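Probable spore coat polysaccharide biosynthesis protein E (Chromobacterium violaceum ATCC 12472, PDB 3G8R) probably acts as an N-acylneuraminate-9-phosphate synthase of the NeuB family and binds zinc in its barrel domain. Local coordinates at residues Lys152-Met157 / Leu164-Cys169; Ala145-Ile150 / Gln190-Val195; Ile115-Cys120 / Pro126-Ile131; Thr97-Glu102 / Ser119-Asp124; Asp178-Ala183 / Ile197-His202. All coordinates share one frame; numbering follows the deposited sequence.

Contact 1: residues Lys152-Met157 / Leu164-Cys169; sequences KVVSFM and LTIMHC
Leu164 opens the strand and meets the helix through one methyl, CD2. Its CG stands anti to the backbone N (chi1 -169°), which turns the branched end toward the helix. CD2 lies 3.5 Å from Met157 CB. Met157 CG is also close, at 4.0 Å from Leu164 CD2. The two side chains cross at about a right angle. The same methyl reaches back along the helix to the backbone, with Leu164 CD2 4.1 Å from Val154 CA. Met157, a selenomethionine, bends at its second torsion (chi2 -74°). Its selenium end therefore turns away from the strand. This contact belongs to a beta-alpha-beta unit of the TIM barrel, made of strand 138-141, helix 147-158 and strand 164-168. Helix 152-157 runs nearly antiparallel to strand 164-168, at 167°, with the axes 10.0 Å apart at their closest. Thr165, the next residue, and Met167, further on, turn into the barrel and touch Val221 of strand 221-225. Ile166, between them, turns back to the helix. Its CD1 faces Val154 CG2, and these two side chains also cross at about a right angle. The modelled gap between the two methyls is too short for carbon atoms, so their exact spacing is doubtful. Val154 also packs on Tyr192, just after helix 184-191. At His168, NE2 is hydrogen-bonded to Leu180 O and ND1 to Arg184 NE.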
# COMPACT_ATOMS: atom_id res chain seq x y z
N LYS A 152 -15.10 -9.72 19.25
CA LYS A 152 -15.74 -9.54 20.55
C LYS A 152 -15.25 -8.23 21.12
O LYS A 152 -16.06 -7.37 21.53
CB LYS A 152 -15.44 -10.66 21.52
CG LYS A 152 -16.39 -11.82 21.41
CD LYS A 152 -15.89 -13.08 22.12
CE LYS A 152 -16.40 -14.34 21.39
NZ LYS A 152 -15.34 -15.40 21.29
N VAL A 153 -13.93 -8.08 21.12
CA VAL A 153 -13.29 -6.94 21.71
C VAL A 153 -13.68 -5.62 21.03
O VAL A 153 -13.96 -4.64 21.70
CB VAL A 153 -11.77 -7.09 21.71
CG1 VAL A 153 -11.13 -5.79 22.08
CG2 VAL A 153 -11.35 -8.13 22.69
N VAL A 154 -13.70 -5.61 19.70
CA VAL A 154 -14.10 -4.41 18.99
C VAL A 154 -15.52 -4.07 19.36
O VAL A 154 -15.77 -3.04 19.97
CB VAL A 154 -14.00 -4.56 17.46
CG1 VAL A 154 -14.85 -3.54 16.78
CG2 VAL A 154 -12.60 -4.35 17.01
N SER A 155 -16.44 -4.95 19.02
CA SER A 155 -17.84 -4.78 19.32
C SER A 155 -18.06 -4.26 20.75
O SER A 155 -18.74 -3.27 20.96
CB SER A 155 -18.56 -6.11 19.08
OG SER A 155 -19.81 -6.17 19.74
N PHE A 156 -17.43 -4.92 21.71
CA PHE A 156 -17.68 -4.61 23.09
C PHE A 156 -17.20 -3.23 23.47
O PHE A 156 -17.90 -2.52 24.17
CB PHE A 156 -17.06 -5.69 23.96
CG PHE A 156 -16.51 -5.21 25.28
CD1 PHE A 156 -15.19 -4.79 25.38
CD2 PHE A 156 -17.30 -5.22 26.42
CE1 PHE A 156 -14.67 -4.36 26.59
CE2 PHE A 156 -16.79 -4.80 27.64
CZ PHE A 156 -15.46 -4.37 27.72
N MSE A 157 -16.01 -2.85 23.02
CA MSE A 157 -15.51 -1.50 23.19
C MSE A 157 -16.33 -0.45 22.43
O MSE A 157 -16.57 0.63 22.94
CB MSE A 157 -14.04 -1.43 22.75
CG MSE A 157 -13.08 -2.19 23.70
SE MSE A 157 -12.77 -1.34 25.26
CE MSE A 157 -11.98 -2.61 26.22
N LEU A 164 -11.56 3.72 19.73
CA LEU A 164 -10.68 2.55 19.59
C LEU A 164 -9.73 2.64 18.41
O LEU A 164 -10.03 3.28 17.41
CB LEU A 164 -11.49 1.27 19.56
CG LEU A 164 -10.85 -0.10 19.67
CD1 LEU A 164 -9.68 -0.21 20.70
CD2 LEU A 164 -11.97 -1.08 19.98
N THR A 165 -8.58 2.01 18.56
CA THR A 165 -7.59 1.90 17.50
C THR A 165 -7.11 0.50 17.57
O THR A 165 -6.79 0.03 18.65
CB THR A 165 -6.46 2.88 17.76
OG1 THR A 165 -7.00 4.20 17.67
CG2 THR A 165 -5.35 2.74 16.75
N ILE A 166 -7.05 -0.17 16.44
CA ILE A 166 -6.64 -1.55 16.40
C ILE A 166 -5.35 -1.76 15.57
O ILE A 166 -5.25 -1.22 14.46
CB ILE A 166 -7.79 -2.34 15.87
CG1 ILE A 166 -8.66 -2.71 17.06
CG2 ILE A 166 -7.33 -3.58 15.09
CD1 ILE A 166 -9.45 -3.96 16.85
N MSE A 167 -4.35 -2.48 16.09
CA MSE A 167 -3.05 -2.44 15.39
C MSE A 167 -2.60 -3.77 14.89
O MSE A 167 -2.67 -4.74 15.56
CB MSE A 167 -1.93 -1.85 16.23
CG MSE A 167 -2.24 -0.62 17.06
SE MSE A 167 -1.69 0.96 16.44
CE MSE A 167 0.11 0.83 16.58
N HIS A 168 -2.10 -3.83 13.68
CA HIS A 168 -1.51 -5.07 13.24
C HIS A 168 -0.18 -5.19 13.98
O HIS A 168 0.50 -4.19 14.21
CB HIS A 168 -1.36 -5.11 11.71
CG HIS A 168 -0.44 -6.18 11.24
ND1 HIS A 168 -0.70 -7.53 11.42
CD2 HIS A 168 0.76 -6.12 10.61
CE1 HIS A 168 0.29 -8.24 10.91
NE2 HIS A 168 1.17 -7.41 10.39
N CYS A 169 0.13 -6.39 14.44
CA CYS A 169 1.49 -6.67 14.78
C CYS A 169 1.75 -8.15 14.81
O CYS A 169 0.83 -8.96 14.83
CB CYS A 169 1.93 -5.98 16.08
SG CYS A 169 1.28 -6.61 17.60

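Contact 2: residues Ala145-Ile150 / Gln190-Val195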
# COMPACT_ATOMS: atom_id res chain seq x y z
N ALA A 145 -4.37 -12.84 17.38
CA ALA A 145 -5.72 -12.83 17.93
C ALA A 145 -6.63 -13.49 16.93
O ALA A 145 -6.52 -13.24 15.73
CB ALA A 145 -6.19 -11.41 18.16
N ARG A 146 -7.54 -14.33 17.40
CA ARG A 146 -8.59 -14.84 16.52
C ARG A 146 -9.52 -13.71 16.08
O ARG A 146 -9.72 -12.73 16.81
CB ARG A 146 -9.40 -15.91 17.23
CG ARG A 146 -8.60 -17.05 17.73
CD ARG A 146 -9.50 -18.24 17.99
NE ARG A 146 -10.25 -18.19 19.26
CZ ARG A 146 -11.57 -18.39 19.40
NH1 ARG A 146 -12.37 -18.65 18.34
NH2 ARG A 146 -12.13 -18.32 20.61
N ARG A 147 -10.07 -13.85 14.88
CA ARG A 147 -11.10 -12.96 14.35
C ARG A 147 -12.28 -12.83 15.34
O ARG A 147 -12.68 -11.73 15.70
CB ARG A 147 -11.60 -13.48 13.01
CG ARG A 147 -12.26 -12.44 12.13
CD ARG A 147 -12.81 -13.06 10.84
NE ARG A 147 -14.21 -13.54 10.93
CZ ARG A 147 -14.59 -14.81 10.84
NH1 ARG A 147 -15.89 -15.13 10.93
NH2 ARG A 147 -13.68 -15.77 10.65
N GLU A 148 -12.82 -13.97 15.77
CA GLU A 148 -13.91 -14.00 16.74
C GLU A 148 -13.59 -13.19 18.03
O GLU A 148 -14.47 -12.52 18.58
CB GLU A 148 -14.36 -15.44 17.06
CG GLU A 148 -13.33 -16.55 16.77
CD GLU A 148 -13.00 -16.77 15.27
OE1 GLU A 148 -13.93 -17.00 14.47
OE2 GLU A 148 -11.79 -16.70 14.89
N ASP A 149 -12.34 -13.24 18.47
CA ASP A 149 -11.94 -12.47 19.64
C ASP A 149 -11.84 -10.97 19.40
O ASP A 149 -12.16 -10.19 20.29
CB ASP A 149 -10.58 -12.94 20.16
CG ASP A 149 -10.66 -14.28 20.86
OD1 ASP A 149 -11.74 -14.59 21.44
OD2 ASP A 149 -9.62 -15.00 20.82
N ILE A 150 -11.35 -10.58 18.22
CA ILE A 150 -11.09 -9.18 17.91
C ILE A 150 -12.42 -8.56 17.66
O ILE A 150 -12.68 -7.43 18.06
CB ILE A 150 -10.27 -9.00 16.63
CG1 ILE A 150 -9.02 -9.85 16.67
CG2 ILE A 150 -9.87 -7.55 16.44
CD1 ILE A 150 -8.17 -9.79 15.40
N GLN A 190 -10.56 -3.46 6.37
CA GLN A 190 -11.78 -3.87 5.69
C GLN A 190 -12.79 -4.53 6.65
O GLN A 190 -13.99 -4.38 6.50
CB GLN A 190 -11.46 -4.80 4.53
CG GLN A 190 -10.92 -4.14 3.27
CD GLN A 190 -10.44 -5.18 2.22
OE1 GLN A 190 -10.07 -6.33 2.54
NE2 GLN A 190 -10.45 -4.77 0.96
N GLN A 191 -12.29 -5.27 7.63
CA GLN A 191 -13.11 -5.93 8.62
C GLN A 191 -13.86 -4.91 9.52
O GLN A 191 -14.99 -5.18 9.95
CB GLN A 191 -12.19 -6.76 9.48
CG GLN A 191 -12.61 -8.19 9.77
CD GLN A 191 -11.82 -9.22 8.97
OE1 GLN A 191 -10.87 -9.83 9.46
NE2 GLN A 191 -12.21 -9.41 7.70
N TYR A 192 -13.24 -3.76 9.83
CA TYR A 192 -13.74 -2.86 10.91
C TYR A 192 -13.79 -1.38 10.52
O TYR A 192 -12.81 -0.65 10.58
CB TYR A 192 -12.91 -3.04 12.20
CG TYR A 192 -12.79 -4.48 12.68
CD1 TYR A 192 -13.84 -5.11 13.35
CD2 TYR A 192 -11.63 -5.20 12.49
CE1 TYR A 192 -13.74 -6.40 13.78
CE2 TYR A 192 -11.50 -6.50 12.95
CZ TYR A 192 -12.57 -7.11 13.58
OH TYR A 192 -12.44 -8.41 14.03
N ALA A 193 -14.96 -0.94 10.09
CA ALA A 193 -15.05 0.42 9.55
C ALA A 193 -15.37 1.40 10.67
O ALA A 193 -16.06 1.06 11.63
CB ALA A 193 -16.08 0.49 8.41
N GLY A 194 -14.84 2.61 10.58
CA GLY A 194 -14.93 3.54 11.71
C GLY A 194 -14.18 3.07 12.97
O GLY A 194 -14.65 3.27 14.11
N VAL A 195 -13.03 2.43 12.77
CA VAL A 195 -12.08 2.17 13.85
C VAL A 195 -10.74 2.52 13.28
O VAL A 195 -10.41 2.06 12.19
CB VAL A 195 -12.09 0.69 14.31
CG1 VAL A 195 -10.88 0.38 15.12
CG2 VAL A 195 -13.28 0.42 15.17
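Ile150 and Tyr192 form the tight, buried half of this contact. Ile150 lies in the first turn of helix 147-158. Tyr192 is the residue at which the chain leaves helix 184-191. The isoleucine brings its beta carbon and its short branch to the phenol end of the tyrosine. Ile150 CB is 3.4 Å from Tyr192 OH, and Ile150 CG2 is 3.6 Å from the same oxygen. CG2 also sits 4.0 Å from Tyr192 CZ. The two side chains cross at about a right angle. Tyr192 keeps its CG beside the backbone N and anti to the carbonyl carbon (chi1 -52°), and this sends the ring across to the other helix. Gln191 covers part of one ring face, with its CG 3.7 Å above the plane and displaced toward the rim. The contact joins two successive outer helices of the TIM barrel, the start of 147-158 and the end of 184-191. The loose half faces solvent and is made by Arg147 and Gln191. Both CG and CD of Arg147 stay 4.0 Å from Gln191 OE1, so the aliphatic part of the arginine, not its charged end, meets the glutamine. The arginine bends at its third torsion (chi3 90°), and its guanidinium plane is 72° from that of the amide. The polar end of the tyrosine is satisfied by Asp151, the residue after Ile150, whose OD1 is hydrogen-bonded to Tyr192 OH. Ile150 thus packs against a buried hydroxyl that has a carboxylate partner, which probably helps to hold the ring in place, while the outer pair adds weak van der Waals contact.

Contact 3: residues Ile115-Cys120 / Pro126-Ile131; sequences IKIASC and PLLERI
Ile131 packs against Ile115 and Ile117 inside a beta-alpha-beta unit of the TIM barrel: strand 114-117, helix 125-132, strand 138-141. Strand 115-117 and helix 126-131 run almost antiparallel, at 163°, with their axes 11.1 Å apart at closest approach. From CB, the side chain of Ile131 divides into two arms. The short arm, CG2, reaches Ile115. It lies 4.1 Å from Ile115 CD1, and Ile115 CG2 is almost as near. The two isoleucines slide past each other in opposite directions. The long arm runs through CG1, which stands beside the backbone N (chi1 -69°), and ends in CD1. This tip settles between the two strand residues. Ile131 CD1 is 3.9 Å from Ile117 CG1 and 4.0 Å from Ile115 CG2. Leu128, one turn earlier, supplies a second apolar neighbour for Ile117. Val138 of the next strand touches both Ile117 and Ile131, and Val104 of helix 101-109 also lies on Ile131. Lys116 points the other way, into the barrel, where NZ forms a salt bridge with OE2 of Glu223. On the helix side, the methyl Ile117 CD1 meets Leu128 CD2 at 3.4 Å, and these side chains cross at about a right angle.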
# COMPACT_ATOMS: atom_id res chain seq x y z
N ILE A 115 -4.44 4.41 26.59
CA ILE A 115 -4.16 3.04 27.02
C ILE A 115 -3.80 2.11 25.87
O ILE A 115 -4.63 1.86 25.01
CB ILE A 115 -5.37 2.44 27.81
CG1 ILE A 115 -5.53 3.15 29.15
CG2 ILE A 115 -5.18 0.92 28.05
CD1 ILE A 115 -6.92 3.05 29.76
N LYS A 116 -2.58 1.59 25.82
CA LYS A 116 -2.34 0.51 24.86
C LYS A 116 -2.69 -0.80 25.51
O LYS A 116 -2.37 -1.02 26.67
CB LYS A 116 -0.91 0.45 24.35
CG LYS A 116 -0.85 0.33 22.83
CD LYS A 116 -0.82 -1.09 22.27
CE LYS A 116 0.62 -1.62 22.23
NZ LYS A 116 0.89 -2.55 21.06
N ILE A 117 -3.38 -1.65 24.79
CA ILE A 117 -3.48 -3.03 25.18
C ILE A 117 -2.45 -3.87 24.42
O ILE A 117 -2.45 -3.90 23.19
CB ILE A 117 -4.88 -3.55 24.85
CG1 ILE A 117 -5.91 -2.76 25.65
CG2 ILE A 117 -4.99 -5.08 25.09
CD1 ILE A 117 -7.34 -3.23 25.40
N ALA A 118 -1.57 -4.56 25.13
CA ALA A 118 -0.65 -5.47 24.46
C ALA A 118 -1.37 -6.68 23.87
O ALA A 118 -2.46 -7.06 24.31
CB ALA A 118 0.42 -5.93 25.42
N SER A 119 -0.75 -7.32 22.89
CA SER A 119 -1.37 -8.44 22.21
C SER A 119 -1.59 -9.60 23.15
O SER A 119 -2.47 -10.41 22.92
CB SER A 119 -0.50 -8.91 21.04
OG SER A 119 0.50 -7.95 20.76
N CYS A 120 -0.75 -9.69 24.18
CA CYS A 120 -0.80 -10.80 25.15
C CYS A 120 -1.99 -10.64 26.07
O CYS A 120 -2.64 -11.64 26.46
CB CYS A 120 0.50 -10.88 25.96
SG CYS A 120 0.93 -9.35 26.80
N PRO A 126 -10.56 -9.95 32.35
CA PRO A 126 -10.62 -9.14 33.57
C PRO A 126 -9.88 -7.82 33.38
O PRO A 126 -10.34 -6.80 33.90
CB PRO A 126 -9.89 -9.99 34.60
CG PRO A 126 -9.94 -11.37 34.07
CD PRO A 126 -9.96 -11.27 32.59
N LEU A 127 -8.75 -7.83 32.67
CA LEU A 127 -8.01 -6.60 32.45
C LEU A 127 -8.81 -5.65 31.59
O LEU A 127 -8.76 -4.43 31.80
CB LEU A 127 -6.62 -6.85 31.83
CG LEU A 127 -5.86 -5.56 31.51
CD1 LEU A 127 -5.66 -4.69 32.77
CD2 LEU A 127 -4.53 -5.76 30.81
N LEU A 128 -9.53 -6.22 30.61
CA LEU A 128 -10.35 -5.41 29.71
C LEU A 128 -11.51 -4.77 30.45
O LEU A 128 -11.78 -3.59 30.26
CB LEU A 128 -10.86 -6.23 28.52
CG LEU A 128 -9.82 -6.73 27.53
CD1 LEU A 128 -10.47 -7.04 26.19
CD2 LEU A 128 -8.68 -5.74 27.31
N GLU A 129 -12.17 -5.54 31.31
CA GLU A 129 -13.22 -4.99 32.14
C GLU A 129 -12.68 -3.77 32.87
O GLU A 129 -13.30 -2.71 32.82
CB GLU A 129 -13.77 -6.02 33.12
CG GLU A 129 -14.75 -7.04 32.50
CD GLU A 129 -14.94 -8.32 33.34
OE1 GLU A 129 -13.93 -8.88 33.85
OE2 GLU A 129 -16.10 -8.80 33.46
N ARG A 130 -11.51 -3.88 33.50
CA ARG A 130 -10.93 -2.75 34.23
C ARG A 130 -10.67 -1.56 33.35
O ARG A 130 -10.82 -0.42 33.82
CB ARG A 130 -9.65 -3.07 35.00
CG ARG A 130 -9.77 -2.67 36.49
CD ARG A 130 -9.31 -1.26 36.93
NE ARG A 130 -9.98 -0.13 36.28
CZ ARG A 130 -9.72 1.16 36.53
NH1 ARG A 130 -8.82 1.51 37.45
NH2 ARG A 130 -10.35 2.10 35.85
N ILE A 131 -10.30 -1.81 32.09
CA ILE A 131 -9.97 -0.74 31.14
C ILE A 131 -11.25 -0.06 30.66
O ILE A 131 -11.31 1.16 30.51
CB ILE A 131 -9.17 -1.27 29.95
CG1 ILE A 131 -7.76 -1.69 30.41
CG2 ILE A 131 -9.12 -0.26 28.85
CD1 ILE A 131 -6.90 -2.43 29.37

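Contact 4: residues Thr97-Glu102 / Ser119-Asp124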
# COMPACT_ATOMS: atom_id res chain seq x y z
N THR A 97 0.89 1.07 28.55
CA THR A 97 0.33 -0.27 28.54
C THR A 97 0.35 -0.88 29.93
O THR A 97 1.43 -1.25 30.46
CB THR A 97 1.13 -1.18 27.62
OG1 THR A 97 1.30 -0.54 26.37
CG2 THR A 97 0.44 -2.52 27.43
N PRO A 98 -0.84 -1.02 30.53
CA PRO A 98 -0.99 -1.68 31.80
C PRO A 98 -1.07 -3.18 31.57
O PRO A 98 -1.56 -3.62 30.54
CB PRO A 98 -2.36 -1.21 32.23
CG PRO A 98 -3.12 -1.23 30.94
CD PRO A 98 -2.14 -0.75 29.90
N PHE A 99 -0.64 -3.98 32.52
CA PHE A 99 -0.85 -5.41 32.38
C PHE A 99 -1.69 -5.92 33.52
O PHE A 99 -2.21 -7.04 33.44
CB PHE A 99 0.48 -6.16 32.27
CG PHE A 99 1.26 -5.80 31.06
CD1 PHE A 99 1.28 -6.65 29.96
CD2 PHE A 99 1.97 -4.61 31.00
CE1 PHE A 99 1.99 -6.31 28.81
CE2 PHE A 99 2.68 -4.26 29.88
CZ PHE A 99 2.69 -5.11 28.77
N ASP A 100 -1.81 -5.09 34.56
CA ASP A 100 -2.55 -5.36 35.82
C ASP A 100 -3.75 -4.47 35.87
O ASP A 100 -3.74 -3.40 35.28
CB ASP A 100 -1.76 -4.86 37.02
CG ASP A 100 -0.58 -5.68 37.32
OD1 ASP A 100 0.53 -5.13 37.22
OD2 ASP A 100 -0.74 -6.86 37.69
N GLU A 101 -4.74 -4.85 36.67
CA GLU A 101 -5.80 -3.91 36.98
C GLU A 101 -5.21 -2.76 37.73
O GLU A 101 -5.43 -1.60 37.38
CB GLU A 101 -6.95 -4.56 37.76
CG GLU A 101 -6.72 -6.01 38.19
CD GLU A 101 -6.80 -6.97 37.02
OE1 GLU A 101 -7.88 -7.06 36.38
OE2 GLU A 101 -5.77 -7.62 36.75
N GLU A 102 -4.41 -3.07 38.75
CA GLU A 102 -3.77 -2.04 39.57
C GLU A 102 -2.95 -1.06 38.73
O GLU A 102 -2.77 0.08 39.15
CB GLU A 102 -2.90 -2.65 40.68
CG GLU A 102 -2.34 -1.61 41.69
CD GLU A 102 -1.83 -2.24 43.00
OE1 GLU A 102 -1.15 -1.52 43.78
OE2 GLU A 102 -2.11 -3.44 43.25
N SER A 119 -0.75 -7.32 22.89
CA SER A 119 -1.37 -8.44 22.21
C SER A 119 -1.59 -9.60 23.15
O SER A 119 -2.47 -10.41 22.92
CB SER A 119 -0.50 -8.91 21.04
OG SER A 119 0.50 -7.95 20.76
N CYS A 120 -0.75 -9.69 24.18
CA CYS A 120 -0.80 -10.80 25.15
C CYS A 120 -1.99 -10.64 26.07
O CYS A 120 -2.64 -11.64 26.46
CB CYS A 120 0.50 -10.88 25.96
SG CYS A 120 0.93 -9.35 26.80
N SER A 121 -2.29 -9.39 26.40
CA SER A 121 -3.43 -9.07 27.23
C SER A 121 -4.65 -8.85 26.38
O SER A 121 -5.70 -8.47 26.91
CB SER A 121 -3.18 -7.79 28.01
OG SER A 121 -1.81 -7.58 28.24
N PHE A 122 -4.55 -9.04 25.06
CA PHE A 122 -5.69 -8.72 24.23
C PHE A 122 -6.94 -9.42 24.74
O PHE A 122 -7.97 -8.80 24.82
CB PHE A 122 -5.47 -9.00 22.73
CG PHE A 122 -6.56 -8.40 21.84
CD1 PHE A 122 -7.46 -9.23 21.14
CD2 PHE A 122 -6.71 -7.01 21.71
CE1 PHE A 122 -8.48 -8.69 20.32
CE2 PHE A 122 -7.72 -6.47 20.89
CZ PHE A 122 -8.61 -7.32 20.20
N THR A 123 -6.85 -10.69 25.14
CA THR A 123 -8.03 -11.40 25.64
C THR A 123 -8.04 -11.61 27.17
O THR A 123 -8.80 -12.41 27.70
CB THR A 123 -8.22 -12.74 24.93
OG1 THR A 123 -6.97 -13.45 24.88
CG2 THR A 123 -8.70 -12.52 23.55
N ASP A 124 -7.17 -10.89 27.86
CA ASP A 124 -7.11 -10.90 29.31
C ASP A 124 -8.37 -10.13 29.82
O ASP A 124 -8.30 -8.97 30.27
CB ASP A 124 -5.79 -10.24 29.72
CG ASP A 124 -5.43 -10.45 31.19
OD1 ASP A 124 -6.32 -10.24 32.04
OD2 ASP A 124 -4.24 -10.79 31.48
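Phe99 and Cys120 meet because of their first torsions. Phe99 holds CG beside the backbone N (chi1 -64°), and this carries its ring toward the loop 119-124. Cys120 sets SG between its backbone N and carbonyl carbon (chi1 55°), which points the sulfur at the ring. SG arrives at the rim, close to the ring plane, in a sulfur-aromatic contact. It is 3.8 Å from Phe99 CE1 and 5.1 Å from the ring centroid, at 88° from the ring normal. Ser121 adds its hydroxyl, with OG 3.7 Å from Phe99 CD1. Segment 97-102 carries the end of strand 93-98 and the loop after it; 119-124 lies in the loop after strand 114-117, both at the C-terminal mouth of the TIM barrel. The side chain of Phe99 is about 8 Å from the bound zinc ion. Arg48 makes a cation-pi contact with the same ring. The loop then closes a type I turn from Ser121 to Asp124, where Asp124 N donates to Ser121 O at 3.0 Å. Asp124 is the N-cap of helix 125-132. Glu101 OE2 and Asp124 OD1, like-charged and 5.4 Å apart, each form a salt bridge with Arg280 of the second subunit.

Contact 5: residues Asp178-Ala183 / Ile197-His202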
# COMPACT_ATOMS: atom_id res chain seq x y z
N ASP A 178 10.26 -11.59 5.48
CA ASP A 178 9.40 -12.75 5.22
C ASP A 178 8.05 -12.77 5.99
O ASP A 178 7.08 -13.42 5.57
CB ASP A 178 10.19 -13.97 5.72
CG ASP A 178 10.35 -15.03 4.67
OD1 ASP A 178 11.04 -14.68 3.71
OD2 ASP A 178 9.82 -16.18 4.80
N HIS A 179 8.01 -12.10 7.14
CA HIS A 179 7.01 -12.43 8.15
C HIS A 179 6.26 -11.23 8.70
O HIS A 179 5.56 -11.35 9.68
CB HIS A 179 7.68 -13.16 9.32
CG HIS A 179 8.05 -14.58 9.02
ND1 HIS A 179 8.38 -15.48 10.02
CD2 HIS A 179 8.16 -15.26 7.86
CE1 HIS A 179 8.68 -16.65 9.47
NE2 HIS A 179 8.54 -16.55 8.16
N LEU A 180 6.43 -10.07 8.08
CA LEU A 180 5.80 -8.86 8.52
C LEU A 180 4.31 -8.89 8.24
O LEU A 180 3.56 -8.24 8.95
CB LEU A 180 6.39 -7.67 7.81
CG LEU A 180 7.85 -7.44 8.15
CD1 LEU A 180 8.42 -6.40 7.26
CD2 LEU A 180 7.91 -6.98 9.59
N HIS A 181 3.89 -9.60 7.19
CA HIS A 181 2.47 -9.76 6.90
C HIS A 181 1.74 -8.45 6.96
O HIS A 181 0.81 -8.28 7.75
CB HIS A 181 1.81 -10.70 7.91
CG HIS A 181 0.53 -11.28 7.42
ND1 HIS A 181 -0.37 -11.92 8.25
CD2 HIS A 181 -0.02 -11.32 6.18
CE1 HIS A 181 -1.42 -12.32 7.55
NE2 HIS A 181 -1.22 -11.98 6.29
N LEU A 182 2.17 -7.51 6.15
CA LEU A 182 1.65 -6.18 6.25
C LEU A 182 0.32 -6.13 5.60
O LEU A 182 -0.45 -5.22 5.86
CB LEU A 182 2.60 -5.24 5.55
CG LEU A 182 3.86 -5.16 6.37
CD1 LEU A 182 4.93 -4.49 5.58
CD2 LEU A 182 3.46 -4.35 7.61
N ALA A 183 0.05 -7.09 4.72
CA ALA A 183 -1.25 -7.20 4.11
C ALA A 183 -2.30 -7.18 5.18
O ALA A 183 -3.41 -6.82 4.91
CB ALA A 183 -1.37 -8.50 3.33
N ILE A 197 -7.06 2.33 12.23
CA ILE A 197 -6.21 1.15 12.07
C ILE A 197 -4.76 1.53 12.12
O ILE A 197 -4.39 2.52 11.54
CB ILE A 197 -6.52 0.43 10.75
CG1 ILE A 197 -7.97 -0.08 10.75
CG2 ILE A 197 -5.51 -0.75 10.48
CD1 ILE A 197 -8.27 -1.12 11.86
N GLY A 198 -3.92 0.76 12.80
CA GLY A 198 -2.49 1.10 12.88
C GLY A 198 -1.60 -0.11 12.77
O GLY A 198 -2.07 -1.22 12.47
N TYR A 199 -0.31 0.10 13.02
CA TYR A 199 0.72 -0.91 12.83
C TYR A 199 1.75 -0.77 13.92
O TYR A 199 2.37 0.29 14.04
CB TYR A 199 1.42 -0.70 11.48
CG TYR A 199 2.60 -1.64 11.24
CD1 TYR A 199 3.73 -1.23 10.57
CD2 TYR A 199 2.58 -2.97 11.73
CE1 TYR A 199 4.82 -2.13 10.36
CE2 TYR A 199 3.64 -3.85 11.53
CZ TYR A 199 4.75 -3.44 10.84
OH TYR A 199 5.79 -4.34 10.66
N SER A 200 1.97 -1.80 14.72
CA SER A 200 3.02 -1.72 15.73
C SER A 200 4.04 -2.76 15.36
O SER A 200 3.67 -3.86 14.94
CB SER A 200 2.47 -1.95 17.14
OG SER A 200 2.71 -3.27 17.55
N THR A 201 5.32 -2.44 15.53
CA THR A 201 6.32 -3.22 14.87
C THR A 201 7.54 -3.69 15.68
O THR A 201 8.02 -3.02 16.60
CB THR A 201 6.76 -2.47 13.60
OG1 THR A 201 7.34 -3.40 12.68
CG2 THR A 201 7.73 -1.32 13.89
N HIS A 202 8.06 -4.85 15.28
CA HIS A 202 9.26 -5.47 15.84
C HIS A 202 10.17 -5.87 14.70
O HIS A 202 10.98 -6.77 14.80
CB HIS A 202 8.87 -6.70 16.67
CG HIS A 202 7.84 -6.40 17.71
ND1 HIS A 202 6.52 -6.79 17.58
CD2 HIS A 202 7.91 -5.70 18.86
CE1 HIS A 202 5.84 -6.38 18.64
NE2 HIS A 202 6.66 -5.70 19.43
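Tyr199 gives up the most surface here and receives two leucines from the loop 178-183. Its CG is anti to the backbone N (chi1 175°), and the ring extends from strand 197-201 toward that loop. Leu182 comes over one ring face. Its methyl CD2 lies 3.9 Å from the ring centroid, 23° off the normal, in a CH-pi contact. The methyl sits toward the phenol end, with Leu182 CD2 3.6 Å from Tyr199 CZ. Leu180 reaches the same end with its own CD2, which is 3.6 Å from Tyr199 OH. Leu180 crosses the tyrosine at about a right angle. The hydroxyl is hydrogen-bonded to Glu203 OE1, which also bonds Thr201 OG1, just ahead of the zinc ligand His202. In the TIM barrel this tyrosine faces outward. Ile185 of helix 184-191 and Ala214 of helix 209-216 also pack on it. Leu182 is further covered by Leu213 and by Leu259 of the second subunit, so the loop lies between strand 196-201, helix 209-216 and the dimer partner.

All five contacts lie in the NeuB TIM barrel of this chain, which also includes a C-terminal SAF domain. Along the chain contact 4 comes first and leads into contact 3. The two share Ser119 and Cys120, and their centres are about 4 Å apart. Contact 1 follows and falls within the span bridged by contact 2. These two use helix 147-158, with centres about 6 Å apart. The segments of contact 5 alternate with those of contact 2 along the chain. Contact 5 lies about 16 Å from contact 1, centre to centre, through the neighbouring strands 164-168 and 196-201. Contacts 3, 4 and 5 also touch the second subunit, so these parts of the barrel lie at the dimer interface.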